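Local structure of uncharacterized protein (Bacteroides ovatus, 4DQA) at residues S41-Y47 against T79-S85; P7-E12 against L31-S37; N147-V152 against F264-Y270; Q324-I329 against T339-I343. The protein is of unknown function but probably binds carbohydrate, pairing a BT_3987-like N-terminal domain with a concanavalin A-like lectin/glucanase domain. All coordinates share one frame; numbering follows the deposited sequence.

Interaction 1 of 4, residues S41-Y47 against T79-S85; sequences SQVDVSY and TTSSISS
Val43 to Tyr47 and Thr80 to Ile83 form an antiparallel strand pair at a margin of the N-terminal, BT_3987-like domain, where strand 80-83 lies alongside strand 43-49 and strand 107-117 flanks the latter on its other side. The short axes run 147° apart and approach to 4.5 Å. Val43-Ile83 and Val45-Ser81 are hydrogen-bonded pairs, Asp44-Ser82 and Ser46-Thr80 non-hydrogen-bonded ones. Ile83 N reaches Val43 O at 2.7 Å, and Tyr47 N closes the ladder on Thr79 O at 2.9 Å with a bent N-H angle of 139°.

The two faces differ in chemistry. One is largely apolar: Val43, Val45 and Ile83 turn inward to strands 8-10 and 27-35, and Ser81 joins them with its OG bonded to Asp91. Val45 has CG1 trans to its carbonyl carbon (chi1 -59°), a rotation that lays the other methyl, CG2, against Ser81 CB at 3.9 Å. The other face is polar. Gln42, extended, carries its amide past Ser82 CB, and NE2 gives a nearly straight bond to the syn lone pair of Asp44 OD1 (2.8 Å). Water 2 donates to that same OD1 and to Ser81 O, bridging the strands at 3.0 Å to each. With an amide N-H and a water both pointing at it, Asp44 OD1 is probably stabilised as a carboxylate, while the backbone ladder joins the strands.

Interaction 2 of 4, residues P7-E12 against L31-S37; sequences PKVYFE and LVSRLSS
Tyr10 and Arg34 face each other as the hydrogen-bonded pair of an antiparallel beta ladder in the N-terminal domain, whose sequence family belongs to the E-set clan. Their side chains run side by side on one face of the sheet. Both have CG wedged between backbone N and carbonyl carbon (chi1 72° and 60°), which raises them together, and Arg34 CG rests over the Tyr10 ring, 4.0 Å from its centroid. The arginine then bends at chi3 (-70°), bringing its guanidinium beneath Tyr10 OH, which lies above the plane near the rim. Leu35 O takes two bonds, from NE and NH2, both in the guanidinium plane, and this fixes the group's rotation. NH1 turns the other way to a salt bridge with Glu12 OE2 at 2.8 Å, an oxygen that also bonds Tyr89. On the reverse face Val9 CG2 meets Leu35 CD2 at 3.7 Å. At the far end the Phe11 ring brings CD1 edge-on to Val32 O, 3.3 Å away.

Interaction 3 of 4, residues N147-V152 against F264-Y270; sequences NHYISV and FYIGRIY
Tyr149 and Tyr270 make an offset stack at the outer side of this contact, with centroids 4.3 Å apart and planes 12° from parallel. Tyr270 CD2 lies over one face of the Tyr149 ring, toward its rim, and water 6 sits near both hydroxyls, 2.7 Å from Tyr149 OH. The stack is close, but the polar groups beside it are held less firmly across the contact. The extended Arg268 chain sets one face of its guanidinium against Tyr270 CD1; in the modelled conformer, Asn147 OD1 lies over the other. Its NH1 bond to Asn147 O is weak, and the firmer partner of the group is Glu276, through a salt bridge.

The inner side is buried and bonded strand to strand. Strands 150-152 and 264-266 run antiparallel in a sheet of the concanavalin A-like domain, and the Ile150-Ile266 pair is joined by two backbone bonds, Ile266 N to Ile150 O at 2.8 Å being the shorter. The side chains of Ile150, Val152, Phe264 and Ile266 share the buried face. Ile150 CB meets Ile266 CB at 4.1 Å, and Val152 CB approaches the Phe264 ring at CD1 (3.9 Å). On the opposite face Ser151 CB comes to 3.5 Å from Tyr265 CE1, while water 7 donates to Phe264 O and accepts from Ser151 OG.

Interaction 4 of 4, residues Q324-I329 against T339-I343; sequences QEGGVI and TTNGI
The Gln324 carboxamide pairs with the backbone of Ile343 through two bonds: Ile343 N donates to OE1 at 3.0 Å and NE2 donates to Ile343 O at 2.9 Å. They tie strand 324-325 to the residues just after the beta hairpin of strands 328-330 and 337-340. Both have N-H angles of 169°; the first uses a lone pair of OE1, and the second keeps its acceptor in the amide plane. Together they fix the amide's orientation, and the extended Gln324 chain carries the amide across to Ile343. A type I' turn, Glu325 to Val328, joins strands 324-325 and 328-330; 324-325 is an outermost strand of the five-strand sheet. Gly327 O in that turn accepts from Thr340 N at 2.9 Å, next to the non-hydrogen-bonded Val328-Thr339 pair. Thr340 OG1, opposite its own nitrogen (chi1 -179°), accepts from Gly342 N as an ST turn and also bonds Tyr149 O. That rotamer swings CG2 toward the hairpin partner, where it packs against Ile329 CG2 at 3.7 Å.

How the interactions relate
From the N terminus, interaction 2 comes first: residues 7-12 and 31-37 close an 18-residue loop. Interaction 1 follows in series, joining 41-47 to 79-85 across a connection that includes helix 52-62. Their centres lie 10 Å apart, and Tyr47 OH probably bonds Ser33 OG (2.8 Å), so two sheets of the N-terminal domain meet here. Interaction 3 then spans 111 residues of the lectin-like domain, and interaction 4 closes a loop of nine near the C terminus. These two share a sheet, with Ser151 N on Thr339 O at 2.7 Å. None nests or crosses; interactions 1 and 3 lie about 51 Å apart at their nearest atoms.

Interaction 1 of 4, residues S41-Y47 against T79-S85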
loop_
_atom_site.group_PDB
_atom_site.type_symbol
_atom_site.label_atom_id
_atom_site.label_comp_id
_atom_site.label_asym_id
_atom_site.label_seq_id
_atom_site.Cartn_x
_atom_site.Cartn_y
_atom_site.Cartn_z
ATOM N N SER A 41 46.255 24.635 9.001
ATOM C CA SER A 41 46.259 24.683 7.546
ATOM C C SER A 41 44.892 24.308 6.999
ATOM O O SER A 41 44.075 23.726 7.695
ATOM C CB SER A 41 47.334 23.755 6.986
ATOM O OG SER A 41 47.159 22.443 7.480
ATOM N N GLN A 42 44.639 24.684 5.758
ATOM C CA GLN A 42 43.408 24.319 5.092
ATOM C C GLN A 42 43.328 22.805 4.992
ATOM O O GLN A 42 44.307 22.140 4.663
ATOM C CB GLN A 42 43.378 24.946 3.704
ATOM C CG GLN A 42 42.179 24.556 2.849
ATOM C CD GLN A 42 42.136 25.353 1.557
ATOM O OE1 GLN A 42 42.179 26.584 1.580
ATOM N NE2 GLN A 42 42.081 24.663 0.430
ATOM N N VAL A 43 42.145 22.267 5.280
ATOM C CA VAL A 43 41.877 20.852 5.130
ATOM C C VAL A 43 40.917 20.670 3.960
ATOM O O VAL A 43 39.822 21.253 3.932
ATOM C CB VAL A 43 41.248 20.271 6.402
ATOM C CG1 VAL A 43 40.655 18.889 6.165
ATOM C CG2 VAL A 43 42.302 20.227 7.512
ATOM N N ASP A 44 41.336 19.881 2.980
ATOM C CA ASP A 44 40.540 19.670 1.793
ATOM C C ASP A 44 39.668 18.438 1.928
ATOM O O ASP A 44 40.083 17.424 2.492
ATOM C CB ASP A 44 41.440 19.537 0.580
ATOM C CG ASP A 44 42.224 20.805 0.319
ATOM O OD1 ASP A 44 41.569 21.876 0.263
ATOM O OD2 ASP A 44 43.473 20.737 0.197
ATOM N N VAL A 45 38.440 18.542 1.438
ATOM C CA VAL A 45 37.500 17.422 1.517
ATOM C C VAL A 45 36.808 17.205 0.191
ATOM O O VAL A 45 36.861 18.045 -0.721
ATOM C CB VAL A 45 36.440 17.623 2.631
ATOM C CG1 VAL A 45 37.090 17.781 4.005
ATOM C CG2 VAL A 45 35.513 18.808 2.314
ATOM N N SER A 46 36.186 16.050 0.054
ATOM C CA SER A 46 35.345 15.808 -1.101
ATOM C C SER A 46 34.244 14.850 -0.729
ATOM O O SER A 46 34.259 14.259 0.356
ATOM C CB SER A 46 36.141 15.274 -2.282
ATOM O OG SER A 46 36.573 13.931 -2.053
ATOM N N TYR A 47 33.294 14.690 -1.628
ATOM C CA TYR A 47 32.099 13.916 -1.333
ATOM C C TYR A 47 31.758 12.940 -2.433
ATOM O O TYR A 47 32.097 13.133 -3.608
ATOM C CB TYR A 47 30.912 14.867 -1.112
ATOM C CG TYR A 47 31.145 15.869 -0.007
ATOM C CD1 TYR A 47 30.984 15.500 1.327
ATOM C CD2 TYR A 47 31.542 17.175 -0.273
ATOM C CE1 TYR A 47 31.219 16.388 2.344
ATOM C CE2 TYR A 47 31.763 18.080 0.750
ATOM C CZ TYR A 47 31.601 17.676 2.058
ATOM O OH TYR A 47 31.824 18.585 3.079
ATOM N N THR A 79 32.217 18.648 -6.224
ATOM C CA THR A 79 32.542 17.415 -5.533
ATOM C C THR A 79 33.488 17.703 -4.369
ATOM O O THR A 79 33.517 16.985 -3.368
ATOM C CB THR A 79 33.188 16.442 -6.533
ATOM O OG1 THR A 79 32.237 16.132 -7.564
ATOM C CG2 THR A 79 33.618 15.165 -5.862
ATOM N N THR A 80 34.272 18.758 -4.502
ATOM C CA THR A 80 35.252 19.120 -3.493
ATOM C C THR A 80 34.878 20.382 -2.709
ATOM O O THR A 80 34.144 21.263 -3.192
ATOM C CB THR A 80 36.653 19.356 -4.128
ATOM O OG1 THR A 80 36.613 20.506 -4.992
ATOM C CG2 THR A 80 37.122 18.153 -4.915
ATOM N N SER A 81 35.378 20.450 -1.480
ATOM C CA SER A 81 35.302 21.655 -0.671
ATOM C C SER A 81 36.514 21.731 0.242
ATOM O O SER A 81 37.478 20.971 0.064
ATOM C CB SER A 81 34.004 21.685 0.129
ATOM O OG SER A 81 33.818 22.996 0.642
ATOM N N SER A 82 36.486 22.637 1.203
ATOM C CA SER A 82 37.605 22.783 2.113
ATOM C C SER A 82 37.145 23.397 3.419
ATOM O O SER A 82 36.068 23.996 3.487
ATOM C CB SER A 82 38.723 23.610 1.477
ATOM O OG SER A 82 38.302 24.958 1.297
ATOM N N ILE A 83 37.953 23.193 4.454
ATOM C CA ILE A 83 37.725 23.794 5.763
ATOM C C ILE A 83 38.875 24.753 5.962
ATOM O O ILE A 83 40.033 24.343 6.035
ATOM C CB ILE A 83 37.723 22.729 6.872
ATOM C CG1 ILE A 83 36.630 21.698 6.585
ATOM C CG2 ILE A 83 37.502 23.381 8.253
ATOM C CD1 ILE A 83 36.759 20.417 7.330
ATOM N N SER A 84 38.550 26.037 6.044
ATOM C CA SER A 84 39.572 27.071 6.169
ATOM C C SER A 84 40.371 26.933 7.461
ATOM O O SER A 84 39.856 26.485 8.480
ATOM C CB SER A 84 38.907 28.448 6.117
ATOM O OG SER A 84 38.253 28.637 4.872
ATOM N N SER A 85 41.634 27.329 7.422
ATOM C CA SER A 85 42.484 27.263 8.606
ATOM C C SER A 85 41.810 27.957 9.786
ATOM O O SER A 85 41.280 29.062 9.656
ATOM C CB SER A 85 43.851 27.897 8.326
ATOM O OG SER A 85 44.676 27.859 9.481
HETATM O O HOH W 1 41.408 23.646 8.383
HETATM O O HOH W 2 39.565 21.634 -1.929
#

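Interaction 2 of 4, residues P7-E12 against L31-S37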
loop_
_atom_site.group_PDB
_atom_site.type_symbol
_atom_site.label_atom_id
_atom_site.label_comp_id
_atom_site.label_asym_id
_atom_site.label_seq_id
_atom_site.Cartn_x
_atom_site.Cartn_y
_atom_site.Cartn_z
ATOM N N PRO A 7 43.652 15.358 13.930
ATOM C CA PRO A 7 42.215 15.641 13.771
ATOM C C PRO A 7 41.608 14.968 12.564
ATOM O O PRO A 7 42.314 14.676 11.598
ATOM C CB PRO A 7 42.166 17.141 13.534
ATOM C CG PRO A 7 43.486 17.441 12.822
ATOM C CD PRO A 7 44.501 16.430 13.378
ATOM N N LYS A 8 40.295 14.775 12.612
ATOM C CA LYS A 8 39.585 14.001 11.601
ATOM C C LYS A 8 38.387 14.765 11.071
ATOM O O LYS A 8 37.819 15.619 11.751
ATOM C CB LYS A 8 39.106 12.677 12.195
ATOM C CG LYS A 8 40.256 11.722 12.548
ATOM C CD LYS A 8 39.731 10.370 13.007
ATOM C CE LYS A 8 40.862 9.347 13.171
ATOM N NZ LYS A 8 41.882 9.783 14.171
ATOM N N VAL A 9 37.983 14.415 9.856
ATOM C CA VAL A 9 36.799 14.995 9.236
ATOM C C VAL A 9 35.610 14.051 9.421
ATOM O O VAL A 9 35.763 12.839 9.324
ATOM C CB VAL A 9 37.074 15.247 7.740
ATOM C CG1 VAL A 9 35.800 15.573 6.984
ATOM C CG2 VAL A 9 38.093 16.379 7.597
ATOM N N TYR A 10 34.448 14.620 9.725
ATOM C CA TYR A 10 33.255 13.831 9.960
ATOM C C TYR A 10 32.015 14.673 9.755
ATOM O O TYR A 10 32.096 15.876 9.518
ATOM C CB TYR A 10 33.281 13.234 11.378
ATOM C CG TYR A 10 33.061 14.209 12.508
ATOM C CD1 TYR A 10 34.068 15.084 12.912
ATOM C CD2 TYR A 10 31.854 14.232 13.206
ATOM C CE1 TYR A 10 33.860 15.972 13.957
ATOM C CE2 TYR A 10 31.647 15.115 14.240
ATOM C CZ TYR A 10 32.654 15.971 14.620
ATOM O OH TYR A 10 32.445 16.846 15.655
ATOM N N PHE A 11 30.858 14.028 9.847
ATOM C CA PHE A 11 29.582 14.723 9.816
ATOM C C PHE A 11 28.981 14.911 11.214
ATOM O O PHE A 11 28.844 13.953 11.951
ATOM C CB PHE A 11 28.602 13.934 8.956
ATOM C CG PHE A 11 28.871 14.021 7.474
ATOM C CD1 PHE A 11 28.714 15.209 6.812
ATOM C CD2 PHE A 11 29.231 12.892 6.746
ATOM C CE1 PHE A 11 28.913 15.274 5.445
ATOM C CE2 PHE A 11 29.430 12.955 5.379
ATOM C CZ PHE A 11 29.250 14.160 4.737
ATOM N N GLU A 12 28.627 16.147 11.549
ATOM C CA GLU A 12 28.181 16.519 12.905
ATOM C C GLU A 12 26.812 15.959 13.191
ATOM O O GLU A 12 26.541 15.480 14.295
ATOM C CB GLU A 12 28.131 18.040 13.022
ATOM C CG GLU A 12 27.761 18.581 14.383
ATOM C CD GLU A 12 27.932 20.078 14.423
ATOM O OE1 GLU A 12 27.050 20.802 13.910
ATOM O OE2 GLU A 12 28.965 20.532 14.942
ATOM N N LEU A 31 25.189 20.460 2.197
ATOM C CA LEU A 31 26.046 19.383 2.650
ATOM C C LEU A 31 27.306 19.992 3.244
ATOM O O LEU A 31 28.071 20.677 2.536
ATOM C CB LEU A 31 26.396 18.468 1.487
ATOM C CG LEU A 31 27.269 17.273 1.830
ATOM C CD1 LEU A 31 26.505 16.354 2.768
ATOM C CD2 LEU A 31 27.675 16.582 0.537
ATOM N N VAL A 32 27.527 19.728 4.533
ATOM C CA VAL A 32 28.652 20.265 5.286
ATOM C C VAL A 32 29.262 19.193 6.188
ATOM O O VAL A 32 28.549 18.503 6.924
ATOM C CB VAL A 32 28.196 21.451 6.160
ATOM C CG1 VAL A 32 29.330 21.987 6.995
ATOM C CG2 VAL A 32 27.639 22.562 5.287
ATOM N N SER A 33 30.576 19.049 6.113
ATOM C CA SER A 33 31.325 18.226 7.034
ATOM C C SER A 33 32.138 19.122 7.946
ATOM O O SER A 33 32.177 20.336 7.745
ATOM C CB SER A 33 32.244 17.280 6.257
ATOM O OG SER A 33 33.156 17.986 5.433
ATOM N N ARG A 34 32.764 18.539 8.964
ATOM C CA ARG A 34 33.574 19.326 9.903
ATOM C C ARG A 34 34.798 18.576 10.421
ATOM O O ARG A 34 34.947 17.374 10.232
ATOM C CB ARG A 34 32.744 19.779 11.104
ATOM C CG ARG A 34 32.141 18.652 11.925
ATOM C CD ARG A 34 31.692 19.171 13.277
ATOM N NE ARG A 34 32.833 19.513 14.112
ATOM C CZ ARG A 34 32.749 20.003 15.345
ATOM N NH1 ARG A 34 31.560 20.240 15.893
ATOM N NH2 ARG A 34 33.857 20.263 16.024
ATOM N N LEU A 35 35.663 19.333 11.093
ATOM C CA LEU A 35 36.815 18.786 11.793
ATOM C C LEU A 35 36.503 18.512 13.260
ATOM O O LEU A 35 35.658 19.174 13.875
ATOM C CB LEU A 35 37.969 19.788 11.747
ATOM C CG LEU A 35 38.747 19.901 10.445
ATOM C CD1 LEU A 35 39.704 21.093 10.511
ATOM C CD2 LEU A 35 39.501 18.625 10.199
ATOM N N SER A 36 37.219 17.552 13.829
ATOM C CA SER A 36 37.054 17.237 15.247
ATOM C C SER A 36 37.606 18.389 16.095
ATOM O O SER A 36 37.059 18.724 17.153
ATOM C CB SER A 36 37.761 15.925 15.564
ATOM O OG SER A 36 39.092 15.960 15.083
ATOM N N SER A 37 38.680 18.997 15.606
ATOM C CA SER A 37 39.257 20.197 16.214
ATOM C C SER A 37 39.954 21.000 15.125
ATOM O O SER A 37 40.360 20.439 14.109
ATOM C CB SER A 37 40.263 19.818 17.300
ATOM O OG SER A 37 41.297 18.999 16.773
HETATM O O HOH W 3 34.595 16.891 18.178
HETATM O O HOH W 4 28.685 18.483 9.822
#

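Interaction 3 of 4, residues N147-V152 against F264-Y270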
loop_
_atom_site.group_PDB
_atom_site.type_symbol
_atom_site.label_atom_id
_atom_site.label_comp_id
_atom_site.label_asym_id
_atom_site.label_seq_id
_atom_site.Cartn_x
_atom_site.Cartn_y
_atom_site.Cartn_z
ATOM N N ASN A 147 -26.333 0.462 -6.971
ATOM C CA ASN A 147 -26.916 -0.501 -7.910
ATOM C C ASN A 147 -25.999 -0.749 -9.118
ATOM O O ASN A 147 -26.407 -0.666 -10.276
ATOM C CB ASN A 147 -28.316 -0.090 -8.360
ATOM C CG ASN A 147 -29.125 -1.268 -8.866
ATOM O OD1 ASN A 147 -28.967 -2.394 -8.390
ATOM N ND2 ASN A 147 -29.993 -1.017 -9.831
ATOM N N HIS A 148 -24.740 -1.035 -8.802
ATOM C CA HIS A 148 -23.682 -1.361 -9.749
ATOM C C HIS A 148 -23.039 -2.676 -9.419
ATOM O O HIS A 148 -22.864 -3.050 -8.255
ATOM C CB HIS A 148 -22.640 -0.232 -9.758
ATOM C CG HIS A 148 -23.210 1.051 -10.231
ATOM N ND1 HIS A 148 -23.826 1.939 -9.390
ATOM C CD2 HIS A 148 -23.403 1.521 -11.481
ATOM C CE1 HIS A 148 -24.316 2.951 -10.093
ATOM N NE2 HIS A 148 -24.068 2.714 -11.362
ATOM N N TYR A 149 -22.668 -3.399 -10.470
ATOM C CA TYR A 149 -22.059 -4.702 -10.348
ATOM C C TYR A 149 -20.787 -4.768 -11.180
ATOM O O TYR A 149 -20.634 -4.046 -12.188
ATOM C CB TYR A 149 -23.002 -5.807 -10.850
ATOM C CG TYR A 149 -23.276 -5.754 -12.332
ATOM C CD1 TYR A 149 -22.440 -6.408 -13.228
ATOM C CD2 TYR A 149 -24.362 -5.059 -12.840
ATOM C CE1 TYR A 149 -22.677 -6.345 -14.596
ATOM C CE2 TYR A 149 -24.586 -5.010 -14.234
ATOM C CZ TYR A 149 -23.735 -5.649 -15.072
ATOM O OH TYR A 149 -23.943 -5.596 -16.454
ATOM N N ILE A 150 -19.878 -5.651 -10.760
ATOM C CA ILE A 150 -18.847 -6.189 -11.626
ATOM C C ILE A 150 -18.968 -7.694 -11.599
ATOM O O ILE A 150 -18.889 -8.300 -10.523
ATOM C CB ILE A 150 -17.444 -5.783 -11.189
ATOM C CG1 ILE A 150 -17.326 -4.279 -10.996
ATOM C CG2 ILE A 150 -16.435 -6.259 -12.217
ATOM C CD1 ILE A 150 -16.002 -3.848 -10.416
ATOM N N SER A 151 -19.220 -8.283 -12.761
ATOM C CA SER A 151 -19.280 -9.735 -12.938
ATOM C C SER A 151 -17.877 -10.203 -13.326
ATOM O O SER A 151 -17.329 -9.761 -14.328
ATOM C CB SER A 151 -20.268 -10.104 -14.035
ATOM O OG SER A 151 -20.208 -11.489 -14.412
ATOM N N VAL A 152 -17.312 -11.113 -12.536
ATOM C CA VAL A 152 -15.951 -11.641 -12.733
ATOM C C VAL A 152 -15.931 -13.123 -13.034
ATOM O O VAL A 152 -16.504 -13.943 -12.316
ATOM C CB VAL A 152 -15.126 -11.405 -11.451
ATOM C CG1 VAL A 152 -13.757 -12.051 -11.567
ATOM C CG2 VAL A 152 -15.030 -9.940 -11.123
ATOM N N PHE A 264 -18.989 -15.067 -9.701
ATOM C CA PHE A 264 -18.457 -14.095 -8.781
ATOM C C PHE A 264 -18.944 -12.699 -9.156
ATOM O O PHE A 264 -18.878 -12.289 -10.318
ATOM C CB PHE A 264 -16.929 -14.159 -8.838
ATOM C CG PHE A 264 -16.219 -13.461 -7.718
ATOM C CD1 PHE A 264 -15.994 -12.088 -7.762
ATOM C CD2 PHE A 264 -15.702 -14.174 -6.644
ATOM C CE1 PHE A 264 -15.321 -11.423 -6.746
ATOM C CE2 PHE A 264 -15.015 -13.505 -5.626
ATOM C CZ PHE A 264 -14.813 -12.141 -5.683
ATOM N N TYR A 265 -19.386 -11.958 -8.153
ATOM C CA TYR A 265 -19.815 -10.574 -8.327
ATOM C C TYR A 265 -19.203 -9.672 -7.290
ATOM O O TYR A 265 -18.950 -10.096 -6.155
ATOM C CB TYR A 265 -21.341 -10.437 -8.206
ATOM C CG TYR A 265 -22.080 -10.756 -9.483
ATOM C CD1 TYR A 265 -22.163 -9.798 -10.487
ATOM C CD2 TYR A 265 -22.638 -11.999 -9.717
ATOM C CE1 TYR A 265 -22.834 -10.077 -11.671
ATOM C CE2 TYR A 265 -23.308 -12.291 -10.916
ATOM C CZ TYR A 265 -23.373 -11.302 -11.894
ATOM O OH TYR A 265 -24.054 -11.630 -13.072
ATOM N N ILE A 266 -19.003 -8.414 -7.680
ATOM C CA ILE A 266 -18.672 -7.335 -6.755
ATOM C C ILE A 266 -19.835 -6.351 -6.767
ATOM O O ILE A 266 -20.335 -5.964 -7.825
ATOM C CB ILE A 266 -17.371 -6.598 -7.174
ATOM C CG1 ILE A 266 -16.201 -7.581 -7.126
ATOM C CG2 ILE A 266 -17.121 -5.390 -6.278
ATOM C CD1 ILE A 266 -14.986 -7.121 -7.915
ATOM N N GLY A 267 -20.332 -5.986 -5.588
ATOM C CA GLY A 267 -21.260 -4.872 -5.451
ATOM C C GLY A 267 -22.738 -5.142 -5.623
ATOM O O GLY A 267 -23.540 -4.354 -5.124
ATOM N N ARG A 268 -23.111 -6.200 -6.343
ATOM C CA ARG A 268 -24.517 -6.465 -6.677
ATOM C C ARG A 268 -24.546 -7.814 -7.380
ATOM O O ARG A 268 -23.689 -8.063 -8.226
ATOM C CB ARG A 268 -25.056 -5.369 -7.609
ATOM C CG ARG A 268 -26.405 -5.629 -8.235
ATOM C CD ARG A 268 -26.764 -4.547 -9.232
ATOM N NE ARG A 268 -27.986 -4.839 -9.965
ATOM C CZ ARG A 268 -28.412 -4.179 -11.039
ATOM N NH1 ARG A 268 -27.687 -3.183 -11.545
ATOM N NH2 ARG A 268 -29.557 -4.538 -11.605
ATOM N N ILE A 269 -25.460 -8.696 -6.975
ATOM C CA ILE A 269 -25.567 -10.036 -7.548
ATOM C C ILE A 269 -26.555 -9.896 -8.687
ATOM O O ILE A 269 -27.761 -10.157 -8.559
ATOM C CB ILE A 269 -26.028 -11.092 -6.536
ATOM C CG1 ILE A 269 -25.239 -10.961 -5.231
ATOM C CG2 ILE A 269 -25.791 -12.462 -7.133
ATOM C CD1 ILE A 269 -25.883 -11.728 -4.069
ATOM N N TYR A 270 -26.057 -9.436 -9.823
ATOM C CA TYR A 270 -26.958 -9.055 -10.918
ATOM C C TYR A 270 -27.791 -10.251 -11.404
ATOM O O TYR A 270 -27.246 -11.311 -11.696
ATOM C CB TYR A 270 -26.092 -8.503 -12.056
ATOM C CG TYR A 270 -26.810 -7.914 -13.268
ATOM C CD1 TYR A 270 -27.983 -7.211 -13.158
ATOM C CD2 TYR A 270 -26.234 -8.041 -14.531
ATOM C CE1 TYR A 270 -28.619 -6.671 -14.302
ATOM C CE2 TYR A 270 -26.850 -7.499 -15.641
ATOM C CZ TYR A 270 -28.012 -6.805 -15.504
ATOM O OH TYR A 270 -28.650 -6.271 -16.614
HETATM O O HOH W 5 -24.368 -1.592 -5.978
HETATM O O HOH W 6 -26.097 -4.452 -17.631
HETATM O O HOH W 7 -20.350 -13.406 -12.467
HETATM O O HOH W 8 -17.389 -16.242 -11.924
#

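Interaction 4 of 4, residues Q324-I329 against T339-I343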
loop_
_atom_site.group_PDB
_atom_site.type_symbol
_atom_site.label_atom_id
_atom_site.label_comp_id
_atom_site.label_asym_id
_atom_site.label_seq_id
_atom_site.Cartn_x
_atom_site.Cartn_y
_atom_site.Cartn_z
ATOM N N GLN A 324 -12.073 1.281 -18.483
ATOM C CA GLN A 324 -13.463 0.915 -18.718
ATOM C C GLN A 324 -13.841 1.268 -20.129
ATOM O O GLN A 324 -13.682 2.416 -20.559
ATOM C CB GLN A 324 -14.389 1.658 -17.747
ATOM C CG GLN A 324 -14.173 1.235 -16.312
ATOM C CD GLN A 324 -15.230 1.785 -15.361
ATOM O OE1 GLN A 324 -16.413 1.442 -15.463
ATOM N NE2 GLN A 324 -14.783 2.588 -14.393
ATOM N N GLU A 325 -14.318 0.270 -20.881
ATOM C CA GLU A 325 -14.844 0.490 -22.219
ATOM C C GLU A 325 -15.699 -0.682 -22.619
ATOM O O GLU A 325 -15.443 -1.807 -22.201
ATOM C CB GLU A 325 -13.733 0.666 -23.226
ATOM C CG GLU A 325 -14.265 0.962 -24.661
ATOM C CD GLU A 325 -15.111 2.247 -24.731
ATOM O OE1 GLU A 325 -16.368 2.196 -24.519
ATOM O OE2 GLU A 325 -14.489 3.312 -24.986
ATOM N N GLY A 326 -16.769 -0.409 -23.364
ATOM C CA GLY A 326 -17.585 -1.467 -23.958
ATOM C C GLY A 326 -18.319 -2.437 -23.041
ATOM O O GLY A 326 -18.697 -3.549 -23.470
ATOM N N GLY A 327 -18.568 -2.009 -21.826
ATOM C CA GLY A 327 -19.211 -2.833 -20.814
ATOM C C GLY A 327 -18.218 -3.603 -19.947
ATOM O O GLY A 327 -18.626 -4.371 -19.094
ATOM N N VAL A 328 -16.926 -3.390 -20.165
ATOM C CA VAL A 328 -15.875 -4.114 -19.464
ATOM C C VAL A 328 -15.103 -3.165 -18.565
ATOM O O VAL A 328 -14.916 -1.988 -18.900
ATOM C CB VAL A 328 -14.931 -4.746 -20.501
ATOM C CG1 VAL A 328 -13.694 -5.318 -19.873
ATOM C CG2 VAL A 328 -15.698 -5.816 -21.300
ATOM N N ILE A 329 -14.694 -3.652 -17.395
ATOM C CA ILE A 329 -13.698 -2.959 -16.573
ATOM C C ILE A 329 -12.522 -3.935 -16.411
ATOM O O ILE A 329 -12.675 -5.051 -15.855
ATOM C CB ILE A 329 -14.240 -2.428 -15.221
ATOM C CG1 ILE A 329 -13.136 -1.717 -14.450
ATOM C CG2 ILE A 329 -14.889 -3.535 -14.383
ATOM C CD1 ILE A 329 -13.656 -0.961 -13.197
ATOM N N THR A 339 -17.330 -7.641 -16.368
ATOM C CA THR A 339 -18.461 -7.025 -17.049
ATOM C C THR A 339 -19.160 -6.141 -16.035
ATOM O O THR A 339 -19.363 -6.538 -14.864
ATOM C CB THR A 339 -19.432 -8.096 -17.598
ATOM O OG1 THR A 339 -18.763 -8.836 -18.645
ATOM C CG2 THR A 339 -20.681 -7.475 -18.214
ATOM N N THR A 340 -19.517 -4.926 -16.431
ATOM C CA THR A 340 -20.058 -3.963 -15.481
ATOM C C THR A 340 -21.023 -3.007 -16.145
ATOM O O THR A 340 -20.948 -2.776 -17.355
ATOM C CB THR A 340 -18.909 -3.153 -14.808
ATOM O OG1 THR A 340 -19.438 -2.230 -13.864
ATOM C CG2 THR A 340 -18.115 -2.387 -15.841
ATOM N N ASN A 341 -21.948 -2.468 -15.350
ATOM C CA ASN A 341 -22.765 -1.357 -15.798
ATOM C C ASN A 341 -22.105 0.005 -15.619
ATOM O O ASN A 341 -22.693 1.039 -15.952
ATOM C CB ASN A 341 -24.188 -1.404 -15.213
ATOM C CG ASN A 341 -24.242 -1.381 -13.707
ATOM O OD1 ASN A 341 -23.302 -1.740 -13.010
ATOM N ND2 ASN A 341 -25.380 -0.939 -13.193
ATOM N N GLY A 342 -20.863 -0.007 -15.147
ATOM C CA GLY A 342 -20.022 1.184 -15.134
ATOM C C GLY A 342 -19.785 1.674 -13.723
ATOM O O GLY A 342 -20.729 1.961 -13.010
ATOM N N ILE A 343 -18.527 1.778 -13.348
ATOM C CA ILE A 343 -18.158 2.209 -12.012
ATOM C C ILE A 343 -17.669 3.647 -12.112
ATOM O O ILE A 343 -16.553 3.920 -12.589
ATOM C CB ILE A 343 -17.093 1.312 -11.402
ATOM C CG1 ILE A 343 -17.533 -0.159 -11.386
ATOM C CG2 ILE A 343 -16.801 1.784 -9.969
ATOM C CD1 ILE A 343 -18.903 -0.453 -10.778
#